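Local structure of amino acid amide racemase (Ochrobactrum anthropi, 6GIO) at residues Met147-His152 with Pro162-Leu167; Ser130-Phe135 with Val199-Ile204; Leu185-Phe190 with Gln225-Lys230; Leu167-Pro172 with Val214-Ala219. The protein binds pyridoxal-5'-phosphate and belongs to the class-III aminotransferase family of cofactor-dependent enzymes, forming a two-chain assembly built on the alpha/beta fold of that family. One frame throughout, in Å; residues are numbered along the deposited sequence.

Contact 1 (Met147-His152 with Pro162-Leu167)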
loop_
_atom_site.group_PDB
_atom_site.type_symbol
_atom_site.label_atom_id
_atom_site.label_comp_id
_atom_site.label_asym_id
_atom_site.label_seq_id
_atom_site.Cartn_x
_atom_site.Cartn_y
_atom_site.Cartn_z
ATOM N N MET C 147 10.500 -6.669 -3.630
ATOM C CA MET C 147 11.558 -7.410 -2.940
ATOM C C MET C 147 12.280 -8.337 -3.926
ATOM O O MET C 147 13.491 -8.544 -3.836
ATOM C CB MET C 147 10.955 -8.218 -1.804
ATOM C CG MET C 147 11.944 -9.045 -1.011
ATOM S SD MET C 147 11.104 -9.916 0.341
ATOM C CE MET C 147 10.221 -11.174 -0.574
ATOM N N GLY C 148 11.531 -8.868 -4.884
ATOM C CA GLY C 148 12.086 -9.727 -5.931
ATOM C C GLY C 148 13.210 -9.138 -6.769
ATOM O O GLY C 148 14.041 -9.876 -7.306
ATOM N N ILE C 149 13.225 -7.823 -6.909
ATOM C CA ILE C 149 14.287 -7.149 -7.680
ATOM C C ILE C 149 15.293 -6.466 -6.746
ATOM O O ILE C 149 16.173 -5.765 -7.194
ATOM C CB ILE C 149 13.704 -6.156 -8.700
ATOM C CG1 ILE C 149 12.849 -5.098 -8.001
ATOM C CG2 ILE C 149 12.890 -6.895 -9.744
ATOM C CD1 ILE C 149 12.792 -3.789 -8.746
ATOM N N SER C 150 15.163 -6.696 -5.442
ATOM C CA SER C 150 16.028 -6.076 -4.472
ATOM C C SER C 150 17.269 -6.923 -4.196
ATOM O O SER C 150 17.229 -8.134 -4.322
ATOM C CB SER C 150 15.254 -5.846 -3.182
ATOM O OG SER C 150 14.226 -4.879 -3.405
ATOM N N GLY C 151 18.378 -6.287 -3.822
ATOM C CA GLY C 151 19.590 -7.032 -3.489
ATOM C C GLY C 151 20.011 -7.032 -2.030
ATOM O O GLY C 151 21.120 -7.451 -1.714
ATOM N N HIS C 152 19.159 -6.590 -1.124
ATOM C CA HIS C 152 19.639 -6.363 0.250
ATOM C C HIS C 152 19.660 -7.678 1.033
ATOM O O HIS C 152 18.811 -8.543 0.838
ATOM C CB HIS C 152 18.816 -5.269 0.972
ATOM C CG HIS C 152 19.455 -4.740 2.234
ATOM N ND1 HIS C 152 19.285 -5.339 3.468
ATOM C CD2 HIS C 152 20.222 -3.642 2.459
ATOM C CE1 HIS C 152 19.938 -4.653 4.390
ATOM N NE2 HIS C 152 20.508 -3.613 3.808
ATOM N N PRO C 162 13.227 -14.460 -11.110
ATOM C CA PRO C 162 14.045 -14.970 -12.208
ATOM C C PRO C 162 14.344 -13.896 -13.232
ATOM O O PRO C 162 13.466 -13.069 -13.542
ATOM C CB PRO C 162 13.170 -16.071 -12.861
ATOM C CG PRO C 162 12.129 -16.396 -11.860
ATOM C CD PRO C 162 11.958 -15.200 -10.958
ATOM N N GLY C 163 15.564 -13.907 -13.748
ATOM C CA GLY C 163 15.982 -12.945 -14.759
ATOM C C GLY C 163 16.634 -11.672 -14.199
ATOM O O GLY C 163 16.949 -10.769 -14.964
ATOM N N VAL C 164 16.863 -11.622 -12.886
ATOM C CA VAL C 164 17.519 -10.465 -12.240
ATOM C C VAL C 164 19.042 -10.634 -12.230
ATOM O O VAL C 164 19.599 -11.650 -11.761
ATOM C CB VAL C 164 16.977 -10.211 -10.800
ATOM C CG1 VAL C 164 17.779 -9.122 -10.086
ATOM C CG2 VAL C 164 15.520 -9.792 -10.870
ATOM N N LEU C 165 19.712 -9.629 -12.784
ATOM C CA LEU C 165 21.158 -9.514 -12.749
ATOM C C LEU C 165 21.481 -8.549 -11.639
ATOM O O LEU C 165 21.122 -7.369 -11.758
ATOM C CB LEU C 165 21.683 -8.958 -14.094
ATOM C CG LEU C 165 23.213 -8.742 -14.177
ATOM C CD1 LEU C 165 23.930 -9.991 -13.705
ATOM C CD2 LEU C 165 23.691 -8.365 -15.580
ATOM N N LEU C 166 22.111 -9.053 -10.564
ATOM C CA LEU C 166 22.613 -8.238 -9.438
ATOM C C LEU C 166 24.112 -7.870 -9.523
ATOM O O LEU C 166 24.975 -8.743 -9.557
ATOM C CB LEU C 166 22.384 -8.954 -8.119
ATOM C CG LEU C 166 20.945 -9.045 -7.635
ATOM C CD1 LEU C 166 20.916 -9.926 -6.382
ATOM C CD2 LEU C 166 20.310 -7.698 -7.328
ATOM N N LEU C 167 24.420 -6.572 -9.530
ATOM C CA LEU C 167 25.786 -6.088 -9.643
ATOM C C LEU C 167 26.204 -5.433 -8.367
ATOM O O LEU C 167 25.350 -4.868 -7.693
ATOM C CB LEU C 167 25.855 -5.017 -10.722
ATOM C CG LEU C 167 25.478 -5.393 -12.157
ATOM C CD1 LEU C 167 25.396 -4.144 -13.004
ATOM C CD2 LEU C 167 26.478 -6.378 -12.725
#
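I149 and G151 face V164 and L166 across a gap bridged by van der Waals contact. The CA atoms of I149 and V164 are 6.5 Å apart, those of G151 and L166 6.8 Å, and no hydrogen bond spans the two segments. On one side a type I turn runs from M147 to S150, closed by the bond from S150 N to M147 O (3.0 Å); on the other lies strand 164-167, with the CB atoms of V164 and L166 directed at segment 147-152. V164 does its touching with CG2, which stands anti to its own carbonyl carbon. That methyl meets I149 CG2 at 4.1 Å, the two side chains crossing at about a right angle, and it lies 3.9 Å from G148 O. Further along, L166 CD2 rests on the bare backbone of G151, 4.0 Å from its CA. The polar groups of the turn look elsewhere: I149 O accepts from S134 OG, while S150 OG bonds S146 O and H140 N, the latter in a residue of the pyridoxal-5'-phosphate pocket. With methyls meeting each other and backbone atoms, and these polar atoms bonded outside, the turn is seated on the strand by apolar packing, and the S150 side chain lies about 7 Å from the pyridoxal-5'-phosphate.

Contact 2 (Ser130-Phe135 with Val199-Ile204)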
loop_
_atom_site.group_PDB
_atom_site.type_symbol
_atom_site.label_atom_id
_atom_site.label_comp_id
_atom_site.label_asym_id
_atom_site.label_seq_id
_atom_site.Cartn_x
_atom_site.Cartn_y
_atom_site.Cartn_z
ATOM N N SER C 130 12.075 -9.613 -20.180
ATOM C CA SER C 130 11.837 -10.251 -18.900
ATOM C C SER C 130 12.926 -10.009 -17.874
ATOM O O SER C 130 12.720 -10.244 -16.674
ATOM C CB SER C 130 11.678 -11.776 -19.147
ATOM O OG SER C 130 12.840 -12.302 -19.818
ATOM N N ARG C 131 14.095 -9.573 -18.341
ATOM C CA ARG C 131 15.255 -9.419 -17.480
ATOM C C ARG C 131 15.356 -8.010 -16.859
ATOM O O ARG C 131 14.952 -7.001 -17.478
ATOM C CB ARG C 131 16.524 -9.727 -18.255
ATOM C CG ARG C 131 16.615 -11.166 -18.739
ATOM C CD ARG C 131 17.936 -11.349 -19.457
ATOM N NE ARG C 131 17.977 -12.515 -20.351
ATOM C CZ ARG C 131 18.412 -13.719 -20.002
ATOM N NH1 ARG C 131 18.830 -13.981 -18.758
ATOM N NH2 ARG C 131 18.411 -14.680 -20.918
ATOM N N ILE C 132 15.897 -7.975 -15.634
ATOM C CA ILE C 132 16.015 -6.747 -14.854
ATOM C C ILE C 132 17.433 -6.583 -14.289
ATOM O O ILE C 132 17.985 -7.534 -13.777
ATOM C CB ILE C 132 14.981 -6.717 -13.681
ATOM C CG1 ILE C 132 13.546 -6.635 -14.223
ATOM C CG2 ILE C 132 15.250 -5.538 -12.745
ATOM C CD1 ILE C 132 13.209 -5.404 -15.030
ATOM N N ILE C 133 17.995 -5.374 -14.349
ATOM C CA ILE C 133 19.301 -5.101 -13.724
ATOM C C ILE C 133 19.037 -4.378 -12.406
ATOM O O ILE C 133 18.326 -3.408 -12.363
ATOM C CB ILE C 133 20.257 -4.324 -14.642
ATOM C CG1 ILE C 133 20.508 -5.130 -15.932
ATOM C CG2 ILE C 133 21.604 -4.049 -13.950
ATOM C CD1 ILE C 133 20.932 -4.284 -17.108
ATOM N N SER C 134 19.617 -4.892 -11.349
ATOM C CA SER C 134 19.540 -4.275 -10.044
ATOM C C SER C 134 20.925 -4.297 -9.309
ATOM O O SER C 134 21.901 -4.840 -9.826
ATOM C CB SER C 134 18.504 -5.045 -9.265
ATOM O OG SER C 134 18.332 -4.496 -7.999
ATOM N N PHE C 135 21.008 -3.703 -8.119
ATOM C CA PHE C 135 22.263 -3.664 -7.370
ATOM C C PHE C 135 22.237 -4.483 -6.105
ATOM O O PHE C 135 21.239 -4.506 -5.424
ATOM C CB PHE C 135 22.681 -2.218 -7.045
ATOM C CG PHE C 135 23.273 -1.544 -8.232
ATOM C CD1 PHE C 135 24.605 -1.761 -8.559
ATOM C CD2 PHE C 135 22.478 -0.855 -9.108
ATOM C CE1 PHE C 135 25.140 -1.224 -9.721
ATOM C CE2 PHE C 135 23.008 -0.324 -10.287
ATOM C CZ PHE C 135 24.349 -0.489 -10.573
ATOM N N VAL C 199 16.611 -7.242 -21.629
ATOM C CA VAL C 199 16.539 -6.524 -20.376
ATOM C C VAL C 199 15.557 -5.374 -20.512
ATOM O O VAL C 199 15.770 -4.442 -21.336
ATOM C CB VAL C 199 17.915 -5.970 -19.950
ATOM C CG1 VAL C 199 17.761 -5.218 -18.623
ATOM C CG2 VAL C 199 18.934 -7.084 -19.838
ATOM N N ALA C 200 14.478 -5.466 -19.724
ATOM C CA ALA C 200 13.423 -4.440 -19.697
ATOM C C ALA C 200 13.954 -3.096 -19.167
ATOM O O ALA C 200 13.725 -2.027 -19.754
ATOM C CB ALA C 200 12.272 -4.890 -18.794
ATOM N N ALA C 201 14.635 -3.181 -18.025
ATOM C CA ALA C 201 14.966 -2.024 -17.234
ATOM C C ALA C 201 16.141 -2.248 -16.314
ATOM O O ALA C 201 16.429 -3.386 -15.930
ATOM C CB ALA C 201 13.766 -1.680 -16.389
ATOM N N VAL C 202 16.785 -1.148 -15.916
ATOM C CA VAL C 202 17.798 -1.148 -14.855
ATOM C C VAL C 202 17.229 -0.284 -13.785
ATOM O O VAL C 202 16.729 0.813 -14.091
ATOM C CB VAL C 202 19.188 -0.591 -15.312
ATOM C CG1 VAL C 202 19.064 0.707 -16.081
ATOM C CG2 VAL C 202 20.155 -0.421 -14.140
ATOM N N PHE C 203 17.310 -0.775 -12.536
ATOM C CA PHE C 203 16.860 -0.021 -11.377
ATOM C C PHE C 203 18.003 0.565 -10.599
ATOM O O PHE C 203 18.895 -0.177 -10.118
ATOM C CB PHE C 203 16.063 -0.897 -10.441
ATOM C CG PHE C 203 14.627 -1.090 -10.851
ATOM C CD1 PHE C 203 14.307 -1.912 -11.915
ATOM C CD2 PHE C 203 13.588 -0.489 -10.115
ATOM C CE1 PHE C 203 12.970 -2.124 -12.277
ATOM C CE2 PHE C 203 12.272 -0.696 -10.457
ATOM C CZ PHE C 203 11.949 -1.520 -11.541
ATOM N N ILE C 204 17.927 1.876 -10.393
ATOM C CA ILE C 204 19.045 2.668 -9.825
ATOM C C ILE C 204 18.589 3.450 -8.607
ATOM O O ILE C 204 17.680 4.312 -8.734
ATOM C CB ILE C 204 19.561 3.712 -10.838
ATOM C CG1 ILE C 204 20.193 3.056 -12.058
ATOM C CG2 ILE C 204 20.562 4.653 -10.186
ATOM C CD1 ILE C 204 20.450 4.044 -13.198
HETATM O O HOH W 1 19.132 -1.409 -7.669
#
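The rings of F203 and F135 flank the end of this strand pair. I132 CG2 reaches F203 CD1 obliquely at 3.8 Å, and I133 O lies at the edge of the F203 ring. F135 has F203 O near its ring plane at the edge, 3.8 Å from CD2, with a water also in plane at the edge. Beyond the two segments F135 meets Y169 edge-to-face, and F203 meets H140 of the cofactor pocket.

The strands run parallel, their axes 20° apart. A200 N donates to R131 O (2.8 Å), a bend to 143° at the hydrogen; I133 N donates to A201 O (3.0 Å) and F203 N to I133 O (2.8 Å), both nearly straight. Between the R131-V199 and I133-V202 pairs, strand 199-204 carries one extra residue, a beta bulge at which A200 takes helical backbone angles and A201 N is buried without a partner. The water then extends the ladder, accepting from F135 N (3.0 Å) and donating to F203 O (2.8 Å).

I133 spreads over its neighbours: CG1 stands anti to the carbonyl carbon (chi1 -59°), and CD1 beyond it meets V199 CG1 at 3.6 Å, while CG2 meets V202 CG2. Regular bonds thus grip the strands on the F203 side of the bulge, a buried amide is the price of the irregularity, and the water satisfies the last rung where direct pairing stops.

Contact 3 (Leu185-Phe190 with Gln225-Lys230)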
loop_
_atom_site.group_PDB
_atom_site.type_symbol
_atom_site.label_atom_id
_atom_site.label_comp_id
_atom_site.label_asym_id
_atom_site.label_seq_id
_atom_site.Cartn_x
_atom_site.Cartn_y
_atom_site.Cartn_z
ATOM N N LEU C 185 32.078 -5.685 -15.803
ATOM C CA LEU C 185 31.289 -6.830 -15.441
ATOM C C LEU C 185 29.934 -6.839 -16.164
ATOM O O LEU C 185 29.504 -7.874 -16.647
ATOM C CB LEU C 185 31.102 -6.879 -13.911
ATOM C CG LEU C 185 30.363 -8.047 -13.301
ATOM C CD1 LEU C 185 30.949 -9.388 -13.683
ATOM C CD2 LEU C 185 30.409 -7.925 -11.793
ATOM N N LEU C 186 29.281 -5.692 -16.247
ATOM C CA LEU C 186 28.006 -5.577 -16.952
ATOM C C LEU C 186 28.209 -5.791 -18.429
ATOM O O LEU C 186 27.417 -6.524 -19.064
ATOM C CB LEU C 186 27.338 -4.235 -16.736
ATOM C CG LEU C 186 26.017 -3.962 -17.444
ATOM C CD1 LEU C 186 24.922 -4.883 -16.911
ATOM C CD2 LEU C 186 25.624 -2.498 -17.316
ATOM N N ASP C 187 29.249 -5.167 -18.974
ATOM C CA ASP C 187 29.572 -5.361 -20.407
ATOM C C ASP C 187 29.768 -6.843 -20.700
ATOM O O ASP C 187 29.378 -7.314 -21.774
ATOM C CB ASP C 187 30.861 -4.661 -20.812
ATOM C CG ASP C 187 30.753 -3.168 -20.800
ATOM O OD1 ASP C 187 29.625 -2.599 -20.943
ATOM O OD2 ASP C 187 31.839 -2.550 -20.661
ATOM N N TYR C 188 30.388 -7.562 -19.757
ATOM C CA TYR C 188 30.654 -8.993 -19.924
ATOM C C TYR C 188 29.378 -9.804 -19.911
ATOM O O TYR C 188 29.193 -10.676 -20.750
ATOM C CB TYR C 188 31.601 -9.542 -18.836
ATOM C CG TYR C 188 32.130 -10.924 -19.151
ATOM C CD1 TYR C 188 33.044 -11.138 -20.208
ATOM C CD2 TYR C 188 31.745 -12.017 -18.385
ATOM C CE1 TYR C 188 33.535 -12.413 -20.483
ATOM C CE2 TYR C 188 32.216 -13.278 -18.647
ATOM C CZ TYR C 188 33.113 -13.482 -19.678
ATOM O OH TYR C 188 33.540 -14.780 -19.893
ATOM N N HIS C 189 28.519 -9.561 -18.923
ATOM C CA HIS C 189 27.192 -10.169 -18.921
ATOM C C HIS C 189 26.424 -9.873 -20.241
ATOM O O HIS C 189 25.893 -10.785 -20.866
ATOM C CB HIS C 189 26.428 -9.745 -17.696
ATOM C CG HIS C 189 26.743 -10.574 -16.498
ATOM N ND1 HIS C 189 27.778 -10.285 -15.625
ATOM C CD2 HIS C 189 26.174 -11.703 -16.029
ATOM C CE1 HIS C 189 27.794 -11.175 -14.645
ATOM N NE2 HIS C 189 26.832 -12.049 -14.872
ATOM N N PHE C 190 26.423 -8.633 -20.700
ATOM C CA PHE C 190 25.754 -8.281 -21.956
ATOM C C PHE C 190 26.285 -9.055 -23.127
ATOM O O PHE C 190 25.508 -9.385 -23.996
ATOM C CB PHE C 190 25.841 -6.783 -22.291
ATOM C CG PHE C 190 24.905 -5.895 -21.498
ATOM C CD1 PHE C 190 23.884 -6.415 -20.685
ATOM C CD2 PHE C 190 25.026 -4.511 -21.607
ATOM C CE1 PHE C 190 23.048 -5.568 -19.985
ATOM C CE2 PHE C 190 24.155 -3.666 -20.951
ATOM C CZ PHE C 190 23.196 -4.200 -20.109
ATOM N N GLN C 225 23.755 4.361 -17.109
ATOM C CA GLN C 225 22.569 4.760 -17.854
ATOM C C GLN C 225 22.856 4.570 -19.351
ATOM O O GLN C 225 22.122 3.869 -20.048
ATOM C CB GLN C 225 22.219 6.210 -17.542
ATOM C CG GLN C 225 21.174 6.844 -18.444
ATOM C CD GLN C 225 21.108 8.332 -18.259
ATOM O OE1 GLN C 225 20.254 8.832 -17.535
ATOM N NE2 GLN C 225 22.042 9.057 -18.895
ATOM N N ASP C 226 23.963 5.137 -19.789
ATOM C CA ASP C 226 24.334 5.160 -21.216
ATOM C C ASP C 226 24.585 3.749 -21.782
ATOM O O ASP C 226 24.156 3.471 -22.905
ATOM C CB ASP C 226 25.577 6.046 -21.441
ATOM C CG ASP C 226 25.296 7.539 -21.232
ATOM O OD1 ASP C 226 24.148 7.940 -20.985
ATOM O OD2 ASP C 226 26.250 8.334 -21.290
ATOM N N ARG C 227 25.269 2.881 -21.013
ATOM C CA ARG C 227 25.475 1.454 -21.362
ATOM C C ARG C 227 24.162 0.687 -21.594
ATOM O O ARG C 227 24.085 -0.165 -22.471
ATOM C CB ARG C 227 26.227 0.690 -20.250
ATOM C CG ARG C 227 27.697 1.013 -20.022
ATOM C CD ARG C 227 28.607 0.564 -21.149
ATOM N NE ARG C 227 29.922 0.110 -20.671
ATOM C CZ ARG C 227 30.916 0.910 -20.305
ATOM N NH1 ARG C 227 32.058 0.375 -19.926
ATOM N NH2 ARG C 227 30.773 2.233 -20.297
ATOM N N CYS C 228 23.148 0.991 -20.783
ATOM C CA CYS C 228 21.852 0.327 -20.832
ATOM C C CYS C 228 20.959 0.923 -21.943
ATOM O O CYS C 228 20.346 0.189 -22.718
ATOM C CB CYS C 228 21.218 0.445 -19.482
ATOM S SG CYS C 228 22.046 -0.585 -18.230
ATOM N N ARG C 229 20.926 2.239 -22.030
ATOM C CA ARG C 229 20.069 2.987 -22.913
ATOM C C ARG C 229 20.445 2.732 -24.366
ATOM O O ARG C 229 19.599 2.692 -25.223
ATOM C CB ARG C 229 20.175 4.493 -22.588
ATOM C CG ARG C 229 19.398 5.387 -23.575
ATOM C CD ARG C 229 19.030 6.725 -22.965
ATOM N NE ARG C 229 18.088 6.548 -21.854
ATOM C CZ ARG C 229 17.877 7.440 -20.895
ATOM N NH1 ARG C 229 18.568 8.571 -20.860
ATOM N NH2 ARG C 229 17.012 7.179 -19.926
ATOM N N LYS C 230 21.718 2.523 -24.611
ATOM C CA LYS C 230 22.230 2.092 -25.910
ATOM C C LYS C 230 21.530 0.843 -26.501
ATOM O O LYS C 230 21.579 0.626 -27.726
ATOM C CB LYS C 230 23.744 1.850 -25.748
ATOM C CG LYS C 230 24.414 0.913 -26.735
ATOM C CD LYS C 230 25.903 0.727 -26.436
ATOM C CE LYS C 230 26.577 2.063 -26.135
ATOM N NZ LYS C 230 28.046 2.032 -26.355
#
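D187 and R227 join two helices whose axes run almost parallel (9°) but stay 11.4 Å apart, so they meet through side chains. The guanidinium grips the carboxylate side-on: R227 NE donates to D187 OD1 at 2.7 Å and R227 NH1 to D187 OD2 at 3.0 Å, each oxygen using its syn lone pair. A weak third bond links R227 NE to D187 OD2 (3.3 Å). The two planes are only 12° apart; the bends at chi2 (-69°), which sets CD, and chi3, which sets NE, bring NE beside the acid, and D187 OD1 lies in the guanidinium plane. Several other polar ends have partners of their own. H189 ND1 donates to L185 O (3.1 Å), which takes H189 N on the opposite face of its carbonyl plane; Q225 NE2 donates to D226 OD1 (3.2 Å), while Q225 OE1 accepts from E259 N, and R229 forms a salt bridge with D261. Beside the ion pair, C228 SG touches L186 CD2 at 4.2 Å and lies at the edge of the F190 ring, as does R227 O, 3.8 Å from CE2. The paired nitrogens and oxygens probably keep both groups charged and fix their rotation, giving a directional tie alongside a thin apolar layer that also packs on I133 of the sheet.

Contact 4 (Leu167-Pro172 with Val214-Ala219)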
loop_
_atom_site.group_PDB
_atom_site.type_symbol
_atom_site.label_atom_id
_atom_site.label_comp_id
_atom_site.label_asym_id
_atom_site.label_seq_id
_atom_site.Cartn_x
_atom_site.Cartn_y
_atom_site.Cartn_z
ATOM N N LEU C 167 24.420 -6.572 -9.530
ATOM C CA LEU C 167 25.786 -6.088 -9.643
ATOM C C LEU C 167 26.204 -5.433 -8.367
ATOM O O LEU C 167 25.350 -4.868 -7.693
ATOM C CB LEU C 167 25.855 -5.017 -10.722
ATOM C CG LEU C 167 25.478 -5.393 -12.157
ATOM C CD1 LEU C 167 25.396 -4.144 -13.004
ATOM C CD2 LEU C 167 26.478 -6.378 -12.725
ATOM N N PRO C 168 27.526 -5.422 -8.054
ATOM C CA PRO C 168 27.986 -4.623 -6.937
ATOM C C PRO C 168 27.760 -3.134 -7.166
ATOM O O PRO C 168 27.864 -2.620 -8.311
ATOM C CB PRO C 168 29.492 -4.949 -6.861
ATOM C CG PRO C 168 29.676 -6.218 -7.622
ATOM C CD PRO C 168 28.644 -6.151 -8.688
ATOM N N TYR C 169 27.415 -2.441 -6.090
ATOM C CA TYR C 169 27.357 -0.981 -6.137
ATOM C C TYR C 169 28.736 -0.427 -5.703
ATOM O O TYR C 169 29.206 -0.688 -4.604
ATOM C CB TYR C 169 26.194 -0.471 -5.261
ATOM C CG TYR C 169 25.709 0.945 -5.481
ATOM C CD1 TYR C 169 26.349 2.014 -4.895
ATOM C CD2 TYR C 169 24.517 1.204 -6.214
ATOM C CE1 TYR C 169 25.850 3.316 -5.023
ATOM C CE2 TYR C 169 24.017 2.480 -6.343
ATOM C CZ TYR C 169 24.695 3.544 -5.758
ATOM O OH TYR C 169 24.204 4.833 -5.866
ATOM N N PRO C 170 29.409 0.283 -6.598
ATOM C CA PRO C 170 30.740 0.775 -6.280
ATOM C C PRO C 170 30.743 1.726 -5.106
ATOM O O PRO C 170 30.028 2.745 -5.130
ATOM C CB PRO C 170 31.141 1.584 -7.507
ATOM C CG PRO C 170 30.121 1.352 -8.532
ATOM C CD PRO C 170 28.972 0.631 -7.962
ATOM N N ASP C 171 31.575 1.406 -4.126
ATOM C CA ASP C 171 31.539 2.020 -2.825
ATOM C C ASP C 171 32.909 2.678 -2.549
ATOM O O ASP C 171 33.871 1.989 -2.254
ATOM C CB ASP C 171 31.266 0.924 -1.818
ATOM C CG ASP C 171 31.272 1.416 -0.389
ATOM O OD1 ASP C 171 31.611 2.607 -0.115
ATOM O OD2 ASP C 171 30.925 0.587 0.458
ATOM N N PRO C 172 32.994 4.015 -2.620
ATOM C CA PRO C 172 34.276 4.667 -2.363
ATOM C C PRO C 172 34.913 4.354 -0.988
ATOM O O PRO C 172 36.113 4.392 -0.896
ATOM C CB PRO C 172 33.953 6.159 -2.461
ATOM C CG PRO C 172 32.654 6.242 -3.174
ATOM C CD PRO C 172 31.909 4.987 -2.850
ATOM N N VAL C 214 25.468 4.969 0.546
ATOM C CA VAL C 214 26.617 5.034 -0.311
ATOM C C VAL C 214 26.393 5.950 -1.502
ATOM O O VAL C 214 25.530 5.687 -2.329
ATOM C CB VAL C 214 26.982 3.614 -0.817
ATOM C CG1 VAL C 214 28.178 3.655 -1.761
ATOM C CG2 VAL C 214 27.283 2.707 0.351
ATOM N N VAL C 215 27.175 7.014 -1.606
ATOM C CA VAL C 215 27.148 7.852 -2.787
ATOM C C VAL C 215 28.112 7.252 -3.795
ATOM O O VAL C 215 29.309 7.073 -3.509
ATOM C CB VAL C 215 27.604 9.291 -2.519
ATOM C CG1 VAL C 215 27.515 10.159 -3.799
ATOM C CG2 VAL C 215 26.772 9.924 -1.416
ATOM N N PRO C 216 27.618 6.967 -5.008
ATOM C CA PRO C 216 28.521 6.377 -5.962
ATOM C C PRO C 216 29.669 7.316 -6.341
ATOM O O PRO C 216 29.545 8.533 -6.137
ATOM C CB PRO C 216 27.623 6.114 -7.180
ATOM C CG PRO C 216 26.605 7.195 -7.106
ATOM C CD PRO C 216 26.336 7.343 -5.618
ATOM N N PRO C 217 30.758 6.753 -6.920
ATOM C CA PRO C 217 31.822 7.532 -7.530
ATOM C C PRO C 217 31.262 8.356 -8.670
ATOM O O PRO C 217 30.403 7.884 -9.383
ATOM C CB PRO C 217 32.778 6.475 -8.118
ATOM C CG PRO C 217 32.305 5.154 -7.627
ATOM C CD PRO C 217 30.870 5.327 -7.265
ATOM N N PRO C 218 31.721 9.593 -8.813
ATOM C CA PRO C 218 31.216 10.487 -9.844
ATOM C C PRO C 218 31.238 9.866 -11.213
ATOM O O PRO C 218 32.177 9.188 -11.543
ATOM C CB PRO C 218 32.214 11.660 -9.814
ATOM C CG PRO C 218 32.694 11.665 -8.403
ATOM C CD PRO C 218 32.798 10.220 -8.013
ATOM N N ALA C 219 30.186 10.103 -11.983
ATOM C CA ALA C 219 30.088 9.717 -13.397
ATOM C C ALA C 219 29.683 8.254 -13.578
ATOM O O ALA C 219 29.294 7.887 -14.672
ATOM C CB ALA C 219 31.381 10.013 -14.159
#
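Y169 lies against V214 and P216, and its side chain can be followed outward from CB. CG stands anti to the backbone N (chi1 -163°), which starts the ring on its way to the other loop. CD1 then meets V214 CG1 at 4.0 Å, the two side chains sliding past each other in opposite directions. One atom further, CE1 comes within 3.6 Å of V214 O and 4.0 Å of P216 CB, both approaching the ring obliquely. At the tip, OH comes to the CD and CG corner of P216, 3.3 Å from CD, and its hydrogen bond goes outside the two segments, to the carbonyl O of E205, a residue of the pyridoxal-5'-phosphate pocket.

Beyond the tyrosine the contact is mostly prolines and one valine branch, with D171 and V215 O beside them. V214 CG1, anti to its backbone N, rests against D171, 3.9 Å from OD1; that oxygen accepts from F173 N, an Asx turn. P170 CB packs on P217 CG at 3.8 Å, and P217 CD approaches P170 O at 3.5 Å. No donor reaches this buried carbonyl anywhere in the model. P172 CD sits 3.4 Å from V215 O. No hydrogen bond crosses between the segments, whose touching parts run 75° apart.

Each loop leads from a parallel strand to the following helix, 164-167 to 179-191 and 199-204 to 220-229. Such strand-to-helix loops, packed together near the cofactor site, to which Y169 connects through E205, belong to the alpha/beta large domain of class-III aminotransferases.

The four contacts build outward from one seven-stranded sheet. Contact 2 pairs its neighbouring strands 131-135 and 199-204, and contact 1, centred about 8 Å away, lies at strand 164-167, the outermost strand beyond 131-135. Contact 3 joins helices 179-191 and 220-229, its centre about 11 Å from that of contact 2, with I133 packing against both helices. Contact 4, about 17 Å from contacts 1 and 2 between centres, shares L167 with contact 1. In sequence contact 1 is nested within the loop closed by contact 2, whereas contacts 2, 3 and 4 interleave. Strands, covering helices and connecting loops are thereby interlocked around one part of the sheet in the cofactor-binding domain.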